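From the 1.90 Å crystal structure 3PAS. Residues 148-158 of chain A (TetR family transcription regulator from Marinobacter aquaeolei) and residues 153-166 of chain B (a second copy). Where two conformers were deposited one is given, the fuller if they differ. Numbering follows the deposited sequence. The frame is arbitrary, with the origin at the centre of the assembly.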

# COMPACT_ATOMS: atom_id res chain seq x y z
N PHE A 148 -10.53 7.32 12.08
CA PHE A 148 -10.49 7.34 10.65
C PHE A 148 -9.34 6.57 9.93
O PHE A 148 -9.55 6.05 8.84
N PRO A 149 -8.13 6.57 10.51
CA PRO A 149 -7.03 5.79 9.95
C PRO A 149 -7.41 4.34 9.66
O PRO A 149 -6.98 3.78 8.68
N LEU A 150 -8.20 3.74 10.55
CA LEU A 150 -8.67 2.41 10.36
C LEU A 150 -9.69 2.28 9.24
O LEU A 150 -9.66 1.30 8.49
N LEU A 151 -10.61 3.25 9.14
CA LEU A 151 -11.57 3.24 8.08
C LEU A 151 -10.86 3.37 6.74
O LEU A 151 -11.17 2.65 5.84
N GLU A 152 -9.90 4.27 6.65
CA GLU A 152 -9.09 4.49 5.44
C GLU A 152 -8.33 3.22 5.02
O GLU A 152 -8.29 2.84 3.84
N THR A 153 -7.74 2.56 6.02
CA THR A 153 -7.03 1.29 5.79
C THR A 153 -7.90 0.20 5.15
O THR A 153 -7.48 -0.50 4.26
N PHE A 154 -9.14 0.06 5.59
CA PHE A 154 -9.96 -1.05 5.12
C PHE A 154 -10.98 -0.69 4.02
O PHE A 154 -11.37 -1.60 3.27
N MSE A 155 -11.36 0.59 3.90
CA MSE A 155 -12.39 1.03 2.92
C MSE A 155 -11.81 1.80 1.74
O MSE A 155 -12.41 1.83 0.68
N PHE A 156 -10.65 2.44 1.90
CA PHE A 156 -10.10 3.21 0.76
C PHE A 156 -8.81 2.68 0.23
O PHE A 156 -8.65 2.46 -0.95
N ARG A 157 -7.86 2.43 1.11
CA ARG A 157 -6.57 1.95 0.65
C ARG A 157 -6.55 0.65 -0.16
O ARG A 157 -5.74 0.48 -1.06
N PRO A 158 -7.40 -0.33 0.19
CA PRO A 158 -7.33 -1.52 -0.68
C PRO A 158 -7.59 -1.31 -2.19
O PRO A 158 -7.10 -2.10 -2.99
N THR B 153 -4.80 -8.83 0.76
CA THR B 153 -5.19 -7.42 0.83
C THR B 153 -5.83 -7.00 2.14
O THR B 153 -5.52 -5.90 2.65
N PHE B 154 -6.67 -7.87 2.70
CA PHE B 154 -7.43 -7.54 3.88
C PHE B 154 -6.90 -8.12 5.20
O PHE B 154 -7.31 -7.65 6.25
N MSE B 155 -6.05 -9.13 5.14
CA MSE B 155 -5.51 -9.79 6.36
C MSE B 155 -4.00 -9.58 6.60
O MSE B 155 -3.56 -9.60 7.74
N PHE B 156 -3.20 -9.36 5.56
CA PHE B 156 -1.75 -9.16 5.78
C PHE B 156 -1.27 -7.76 5.47
O PHE B 156 -0.58 -7.11 6.27
N ARG B 157 -1.70 -7.23 4.33
CA ARG B 157 -1.26 -5.91 3.94
C ARG B 157 -1.62 -4.84 4.93
O ARG B 157 -0.86 -3.90 5.08
N PRO B 158 -2.77 -4.95 5.62
CA PRO B 158 -3.03 -3.82 6.52
C PRO B 158 -2.03 -3.66 7.68
O PRO B 158 -1.92 -2.55 8.23
N ILE B 159 -1.35 -4.73 8.07
CA ILE B 159 -0.30 -4.68 9.11
C ILE B 159 0.84 -3.73 8.64
O ILE B 159 1.18 -2.80 9.34
N TYR B 160 1.35 -3.93 7.44
CA TYR B 160 2.33 -3.03 6.84
C TYR B 160 1.87 -1.56 6.83
O TYR B 160 2.57 -0.66 7.31
N HIS B 161 0.67 -1.32 6.34
CA HIS B 161 0.12 0.04 6.24
C HIS B 161 -0.04 0.69 7.61
O HIS B 161 0.35 1.82 7.79
N LEU B 162 -0.57 -0.05 8.58
CA LEU B 162 -0.80 0.48 9.93
C LEU B 162 0.51 0.66 10.70
O LEU B 162 0.66 1.65 11.45
N VAL B 163 1.46 -0.26 10.53
CA VAL B 163 2.80 -0.06 11.13
C VAL B 163 3.41 1.27 10.64
O VAL B 163 3.98 2.05 11.39
N GLN B 164 3.28 1.51 9.35
CA GLN B 164 3.84 2.71 8.72
C GLN B 164 3.16 3.96 9.30
O GLN B 164 3.85 4.89 9.74
N ARG B 165 1.83 3.95 9.35
CA ARG B 165 1.10 5.03 10.00
C ARG B 165 1.54 5.25 11.45
O ARG B 165 1.68 6.39 11.90
N CYS B 166 1.77 4.18 12.19
CA CYS B 166 2.20 4.31 13.58
C CYS B 166 3.53 5.02 13.66
O CYS B 166 3.68 5.95 14.45

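The carbonyl oxygens of Phe A154 and Phe B154 are buried by this contact and find no polar partner anywhere in the model. Each lies instead at the edge of the other copy's phenyl ring, near its plane. Phe A154 O is 3.5 Å from Phe B154 CE1. Ring edges carry slightly positive hydrogens, so the placement is tolerable for an oxygen without a hydrogen bond. Both residues sit within the wider pi-type turns of their helices.

The two helices run at 131° to one another, and their axes approach to 10.5 Å. The CA atoms of Phe A154 and Phe B154 are 7.1 Å apart. Both side chains leave the backbone sideways, with chi1 in m, and chi2 is near -80° in each. This brings the ring ends inward, and CD1 of Phe A154 lies 4.3 Å from CD1 of Phe B154. Each ring also meets a proline of the other chain. Phe A154 CE1 is 3.7 Å from Pro B158 CG, and Pro A158 CG is 3.7 Å from Phe B154 CE1. Both prolines point toward the opposite stretch and have the C-gamma exo pucker. Threonine methyls extend this apolar patch: Thr A153 CG2 is 3.7 Å from Pro B158 CB, and Pro A158 CB is 3.7 Å from Thr B153 CG2.

Glu A152 is the polar anchor. It points toward chain B with chi1 t and chi2 off-well at -91°. Its OE1 accepts a hydrogen bond from His B161 NE2 at 2.7 Å, with a nearly straight N-H...O angle of 166°. The same OE1 forms a salt bridge with Arg B165 NH1 at 2.8 Å. The hydrogen bond within that bridge is weak, because its angle is only 130°.

His B161 points toward chain A with chi1 t. Over one face of its ring lies Arg A157 CG, in a CH-pi contact 4.1 Å from the ring centroid. At the ring edge, Thr A153 OG1 is 3.2 Å from His B161 CD2. Thr A153 has chi1 m, and its OG1 donates a hydrogen bond to Pro A149 O at 2.7 Å, back along its own helix. This hydroxyl also lies 3.4 Å from Leu B162 CD2.

Arg B165 points toward chain A with chi1 m and chi2 t. Pro A149 CG lies over one face of its guanidinium, 3.8 Å from NH2 of Arg B165. Nearby, Leu A150 and Leu B162 are both mt. Their ends come nearer than their CA-to-CB bonds suggest, and Leu A150 CD2 reaches Leu B162 CD1 at 3.8 Å.

Two waters link the arginines at position 157, which share the t, p, t course for chi1 to chi3. Water 1 accepts from Arg A157 NE at 3.2 Å and from Arg B157 NE at 3.3 Å. Water 2 accepts from Arg A157 NH2 at 2.7 Å and from Arg B157 NH2 at 3.1 Å.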

# COMPACT_ATOMS: atom_id res chain seq x y z
CB PHE A 148 -10.48 8.77 10.15
CG PHE A 148 -11.00 8.86 8.79
CD1 PHE A 148 -12.38 8.73 8.57
CD2 PHE A 148 -10.14 8.98 7.69
CE1 PHE A 148 -12.90 8.76 7.30
CE2 PHE A 148 -10.65 9.03 6.41
CZ PHE A 148 -12.02 8.90 6.20
CB PRO A 149 -5.98 5.84 11.06
CG PRO A 149 -6.14 7.24 11.63
CD PRO A 149 -7.66 7.48 11.59
CB LEU A 150 -9.24 1.84 11.65
CG LEU A 150 -8.14 1.55 12.66
CD1 LEU A 150 -8.76 1.11 14.02
CD2 LEU A 150 -7.27 0.42 12.01
CB LEU A 151 -12.62 4.35 8.24
CG LEU A 151 -13.56 4.22 9.43
CD1 LEU A 151 -14.53 5.46 9.54
CD2 LEU A 151 -14.33 2.86 9.39
CB GLU A 152 -8.07 5.62 5.70
CG GLU A 152 -7.23 6.02 4.51
CD GLU A 152 -5.88 5.25 4.35
OE1 GLU A 152 -5.29 4.75 5.32
OE2 GLU A 152 -5.40 5.21 3.22
CB THR A 153 -6.40 0.78 7.13
OG1 THR A 153 -5.51 1.76 7.66
CG2 THR A 153 -5.60 -0.52 6.93
CB PHE A 154 -10.66 -1.73 6.29
CG PHE A 154 -9.73 -2.48 7.18
CD1 PHE A 154 -9.27 -3.75 6.80
CD2 PHE A 154 -9.32 -1.98 8.39
CE1 PHE A 154 -8.40 -4.43 7.60
CE2 PHE A 154 -8.44 -2.68 9.18
CZ PHE A 154 -7.98 -3.91 8.76
CB MSE A 155 -13.47 1.89 3.62
CG MSE A 155 -14.68 2.38 2.73
SE MSE A 155 -15.49 1.02 1.60
CE MSE A 155 -16.59 0.04 2.81
CB PHE A 156 -9.95 4.69 1.13
CG PHE A 156 -11.25 5.35 1.54
CD1 PHE A 156 -12.16 5.78 0.57
CD2 PHE A 156 -11.58 5.53 2.87
CE1 PHE A 156 -13.37 6.37 0.95
CE2 PHE A 156 -12.78 6.13 3.26
CZ PHE A 156 -13.67 6.54 2.30
CB ARG A 157 -5.64 1.80 1.84
CG ARG A 157 -4.25 1.50 1.48
CD ARG A 157 -3.65 2.68 0.71
NE ARG A 157 -2.26 2.40 0.39
CZ ARG A 157 -1.46 3.22 -0.28
NH1 ARG A 157 -1.90 4.40 -0.72
NH2 ARG A 157 -0.21 2.85 -0.51
CB PRO A 158 -8.41 -2.42 -0.13
CG PRO A 158 -8.59 -1.95 1.35
CD PRO A 158 -8.46 -0.44 1.20
CB THR B 153 -6.14 -7.07 -0.37
OG1 THR B 153 -5.40 -7.31 -1.58
CG2 THR B 153 -6.63 -5.60 -0.34
CB PHE B 154 -8.92 -7.92 3.73
CG PHE B 154 -9.65 -7.02 2.76
CD1 PHE B 154 -10.07 -5.78 3.15
CD2 PHE B 154 -9.80 -7.39 1.42
CE1 PHE B 154 -10.70 -4.91 2.27
CE2 PHE B 154 -10.40 -6.50 0.49
CZ PHE B 154 -10.88 -5.26 0.92
CB MSE B 155 -5.85 -11.28 6.38
CG MSE B 155 -5.40 -12.11 7.62
SE MSE B 155 -5.87 -11.44 9.36
CE MSE B 155 -7.78 -11.95 9.31
CB PHE B 156 -1.00 -10.23 5.00
CG PHE B 156 -1.37 -11.60 5.44
CD1 PHE B 156 -0.80 -12.16 6.58
CD2 PHE B 156 -2.37 -12.32 4.78
CE1 PHE B 156 -1.18 -13.41 7.01
CE2 PHE B 156 -2.73 -13.58 5.21
CZ PHE B 156 -2.13 -14.12 6.33
CB ARG B 157 -1.86 -5.54 2.57
CG ARG B 157 -1.35 -4.27 1.98
CD ARG B 157 0.11 -4.47 1.65
NE ARG B 157 0.65 -3.36 0.90
CZ ARG B 157 1.92 -3.26 0.56
NH1 ARG B 157 2.80 -4.21 0.92
NH2 ARG B 157 2.33 -2.21 -0.12
CB PRO B 158 -4.46 -4.08 7.05
CG PRO B 158 -5.08 -4.93 5.96
CD PRO B 158 -3.94 -5.81 5.45
CB ILE B 159 0.27 -6.05 9.48
CG1 ILE B 159 -0.87 -6.98 9.97
CG2 ILE B 159 1.39 -5.89 10.60
CD1 ILE B 159 -0.50 -8.42 10.24
CB TYR B 160 2.62 -3.49 5.41
CG TYR B 160 3.72 -2.70 4.71
CD1 TYR B 160 5.04 -3.09 4.78
CD2 TYR B 160 3.40 -1.58 3.92
CE1 TYR B 160 6.06 -2.36 4.11
CE2 TYR B 160 4.39 -0.86 3.25
CZ TYR B 160 5.71 -1.24 3.36
OH TYR B 160 6.66 -0.50 2.70
CB HIS B 161 -1.20 -0.03 5.47
CG HIS B 161 -1.86 1.29 5.23
ND1 HIS B 161 -1.38 2.22 4.33
CD2 HIS B 161 -2.98 1.83 5.78
CE1 HIS B 161 -2.18 3.28 4.33
NE2 HIS B 161 -3.16 3.07 5.20
CB LEU B 162 -1.77 -0.39 10.70
CG LEU B 162 -3.23 -0.25 10.22
CD1 LEU B 162 -4.17 -1.36 10.86
CD2 LEU B 162 -3.76 1.11 10.55
CB VAL B 163 3.70 -1.24 10.87
CG1 VAL B 163 5.23 -0.83 11.12
CG2 VAL B 163 3.27 -2.44 11.77
CB GLN B 164 3.70 2.62 7.21
CG GLN B 164 4.19 3.84 6.41
CD GLN B 164 4.43 3.52 4.93
OE1 GLN B 164 5.36 2.77 4.58
NE2 GLN B 164 3.62 4.11 4.07
CB ARG B 165 -0.42 4.83 9.88
CG ARG B 165 -0.95 5.01 8.47
CD ARG B 165 -2.48 5.08 8.40
NE ARG B 165 -2.93 6.41 8.79
CZ ARG B 165 -3.76 7.19 8.10
NH1 ARG B 165 -4.35 6.80 6.97
NH2 ARG B 165 -4.06 8.37 8.62
CB CYS B 166 2.35 2.96 14.26
SG CYS B 166 0.81 2.21 14.56
O HOH W 1 -0.93 -0.52 0.83
O HOH W 2 1.46 0.76 -0.21